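Local coordinates for ABC transporter, periplasmic solute-binding protein (PDB 4WED) that probably captures a peptide or nickel-containing solute in the periplasm and delivers it to an ABC transporter for import, at residues M277-D282 against A487-V492. Numbering follows the deposited sequence.
Sequences MAFNPD and AIAPLV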
HETATM    1  N   MSE A 277      13.708   3.921  -8.628  1.00 62.13           N
HETATM    2  CA  MSE A 277      14.200   4.059  -9.960  1.00 67.91           C
HETATM    3  C   MSE A 277      14.745   2.722 -10.427  1.00 69.20           C
HETATM    4  O   MSE A 277      15.404   1.993  -9.681  1.00 63.59           O
HETATM    5  CB  MSE A 277      15.251   5.114 -10.002  1.00 73.48           C
HETATM    6  CG  MSE A 277      15.493   5.422 -11.467  1.00 82.76           C
HETATM    7 SE   MSE A 277      16.752   6.933 -11.534  1.00103.42          SE
HETATM    8  CE  MSE A 277      18.348   6.054 -10.761  1.00 97.19           C
ATOM      9  N   ALA A 278      14.443   2.427 -11.684  1.00 57.90           N
ATOM     10  CA  ALA A 278      14.789   1.204 -12.344  1.00 58.63           C
ATOM     11  C   ALA A 278      15.893   1.436 -13.361  1.00 60.57           C
ATOM     12  O   ALA A 278      16.020   2.521 -13.934  1.00 61.16           O
ATOM     13  CB  ALA A 278      13.569   0.662 -13.072  1.00 60.38           C
ATOM     14  N   PHE A 279      16.665   0.381 -13.596  1.00 60.98           N
ATOM     15  CA  PHE A 279      17.809   0.412 -14.485  1.00 62.74           C
ATOM     16  C   PHE A 279      17.503  -0.520 -15.609  1.00 63.99           C
ATOM     17  O   PHE A 279      16.963  -1.590 -15.367  1.00 67.36           O
ATOM     18  CB  PHE A 279      19.054  -0.149 -13.761  1.00 60.82           C
ATOM     19  CG  PHE A 279      19.573   0.735 -12.656  1.00 57.04           C
ATOM     20  CD1 PHE A 279      20.094   1.987 -12.949  1.00 56.55           C
ATOM     21  CD2 PHE A 279      19.572   0.302 -11.335  1.00 59.84           C
ATOM     22  CE1 PHE A 279      20.593   2.797 -11.936  1.00 58.38           C
ATOM     23  CE2 PHE A 279      20.041   1.112 -10.316  1.00 62.58           C
ATOM     24  CZ  PHE A 279      20.562   2.377 -10.624  1.00 58.53           C
ATOM     25  N   ASN A 280      17.894  -0.169 -16.823  1.00 64.48           N
ATOM     26  CA  ASN A 280      17.754  -1.116 -17.917  1.00 65.04           C
ATOM     27  C   ASN A 280      19.053  -1.431 -18.632  1.00 65.05           C
ATOM     28  O   ASN A 280      19.349  -0.844 -19.687  1.00 67.74           O
ATOM     29  CB  ASN A 280      16.763  -0.619 -18.919  1.00 67.03           C
ATOM     30  CG  ASN A 280      16.480  -1.655 -19.962  1.00 70.12           C
ATOM     31  OD1 ASN A 280      16.949  -2.793 -19.871  1.00 74.81           O
ATOM     32  ND2 ASN A 280      15.737  -1.276 -20.955  1.00 71.19           N
ATOM     33  N   PRO A 281      19.837  -2.369 -18.068  1.00 65.80           N
ATOM     34  CA  PRO A 281      21.187  -2.613 -18.633  1.00 65.65           C
ATOM     35  C   PRO A 281      21.149  -3.303 -20.004  1.00 73.16           C
ATOM     36  O   PRO A 281      22.092  -3.180 -20.773  1.00 78.80           O
ATOM     37  CB  PRO A 281      21.883  -3.453 -17.566  1.00 64.80           C
ATOM     38  CG  PRO A 281      20.813  -3.925 -16.622  1.00 63.97           C
ATOM     39  CD  PRO A 281      19.594  -3.075 -16.789  1.00 61.45           C
ATOM     40  N   ASP A 282      20.046  -3.979 -20.325  1.00 77.59           N
ATOM     41  CA  ASP A 282      19.873  -4.593 -21.652  1.00 82.15           C
ATOM     42  C   ASP A 282      19.863  -3.532 -22.759  1.00 83.80           C
ATOM     43  O   ASP A 282      20.305  -3.796 -23.871  1.00 88.37           O
ATOM     44  CB  ASP A 282      18.595  -5.436 -21.705  1.00 84.64           C
ATOM     45  CG  ASP A 282      18.591  -6.578 -20.669  1.00 88.93           C
ATOM     46  OD1 ASP A 282      19.644  -7.228 -20.491  1.00 91.89           O
ATOM     47  OD2 ASP A 282      17.543  -6.838 -20.040  1.00 88.86           O
ATOM     48  N   ALA A 487      20.794  -3.451  -8.052  1.00 63.19           N
ATOM     49  CA  ALA A 487      19.900  -3.816  -9.135  1.00 61.24           C
ATOM     50  C   ALA A 487      18.768  -2.844  -9.285  1.00 59.10           C
ATOM     51  O   ALA A 487      18.196  -2.737 -10.382  1.00 58.03           O
ATOM     52  CB  ALA A 487      19.345  -5.186  -8.912  1.00 62.47           C
ATOM     53  N   ILE A 488      18.463  -2.143  -8.193  1.00 56.72           N
ATOM     54  CA  ILE A 488      17.412  -1.131  -8.159  1.00 59.68           C
ATOM     55  C   ILE A 488      17.894   0.097  -7.403  1.00 57.94           C
ATOM     56  O   ILE A 488      18.869   0.002  -6.680  1.00 57.57           O
ATOM     57  CB  ILE A 488      16.104  -1.673  -7.485  1.00 61.19           C
ATOM     58  CG1 ILE A 488      16.384  -2.253  -6.096  1.00 60.53           C
ATOM     59  CG2 ILE A 488      15.421  -2.723  -8.373  1.00 64.12           C
ATOM     60  CD1 ILE A 488      15.142  -2.329  -5.218  1.00 58.53           C
ATOM     61  N   ALA A 489      17.213   1.242  -7.553  1.00 56.78           N
ATOM     62  CA  ALA A 489      17.518   2.450  -6.723  1.00 56.14           C
ATOM     63  C   ALA A 489      16.252   3.022  -6.066  1.00 53.09           C
ATOM     64  O   ALA A 489      15.580   3.800  -6.665  1.00 53.39           O
ATOM     65  CB  ALA A 489      18.246   3.527  -7.558  1.00 54.05           C
ATOM     66  N   PRO A 490      15.911   2.577  -4.840  1.00 54.38           N
ATOM     67  CA  PRO A 490      14.790   3.182  -4.121  1.00 52.55           C
ATOM     68  C   PRO A 490      15.086   4.632  -3.822  1.00 53.81           C
ATOM     69  O   PRO A 490      16.189   4.961  -3.501  1.00 55.13           O
ATOM     70  CB  PRO A 490      14.706   2.365  -2.832  1.00 52.87           C
ATOM     71  CG  PRO A 490      15.463   1.108  -3.089  1.00 52.81           C
ATOM     72  CD  PRO A 490      16.538   1.482  -4.065  1.00 53.29           C
ATOM     73  N   LEU A 491      14.123   5.516  -4.009  1.00 55.05           N
ATOM     74  CA  LEU A 491      14.396   6.942  -3.881  1.00 54.28           C
ATOM     75  C   LEU A 491      13.816   7.490  -2.581  1.00 53.75           C
ATOM     76  O   LEU A 491      14.548   7.729  -1.646  1.00 55.13           O
ATOM     77  CB  LEU A 491      13.845   7.642  -5.110  1.00 55.45           C
ATOM     78  CG  LEU A 491      14.514   7.187  -6.404  1.00 54.02           C
ATOM     79  CD1 LEU A 491      13.884   7.933  -7.559  1.00 54.45           C
ATOM     80  CD2 LEU A 491      15.996   7.507  -6.334  1.00 54.42           C
ATOM     81  N   VAL A 492      12.496   7.556  -2.486  1.00 53.10           N
ATOM     82  CA  VAL A 492      11.802   7.988  -1.291  1.00 52.36           C
ATOM     83  C   VAL A 492      10.579   7.075  -1.015  1.00 52.88           C
ATOM     84  O   VAL A 492      10.062   6.410  -1.920  1.00 49.89           O
ATOM     85  CB  VAL A 492      11.295   9.418  -1.439  1.00 54.58           C
ATOM     86  CG1 VAL A 492      12.444  10.435  -1.462  1.00 57.06           C
ATOM     87  CG2 VAL A 492      10.448   9.529  -2.695  1.00 57.29           C
TER
HETATM   88  O   HOH W   1      16.244  -1.649 -11.813  1.00 57.58           O
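Met-277 and Ala-489 face each other as a hydrogen-bonded pair of an antiparallel β-ladder, a worked example of how a sheet can be tight along one part and water-mediated where it frays. The ladder joins strands 274-279 and 488-500 in the mixed α/β architecture of a periplasmic solute-binding protein, with strand 417-421 pairing along the other edge of 274-279. Two backbone bonds hold the tight part: Met-277 N to Ala-489 O at 2.7 Å and Ala-489 N back to Met-277 O at 2.9 Å. From there the ladder runs on, with Leu-491 bonded through its backbone to Leu-275.

Apolar groups pack on the helix-covered face of this pair. Met-277, a selenomethionine, has CG anti to its backbone N (chi1 -167°); its chain then bends at chi3, and CE lies 4.1 Å from Ala-489 CB. Lower on the same side chain, Met-277 CB meets Leu-491 CD1 at 4.0 Å. Phe-279 approaches Ala-489 CB with ring atom CZ, also at 4.0 Å, while Val-296 of helix 290-299 touches both Met-277 and Phe-279. An alanine in place of Phe-279 would remove the ring and probably open a gap beside Ala-489 CB and the Ala-487 carbonyl.

Toward Ala-487 the direct ladder gives way. The backbones have parted enough for a water to enter between them, accepting from Phe-279 N and donating to Ala-487 O, each link 2.7 Å long. The phenyl ring borders this looser end as well: Ala-487 O sits at its edge, near the ring plane, 3.5 Å from Phe-279 CD2.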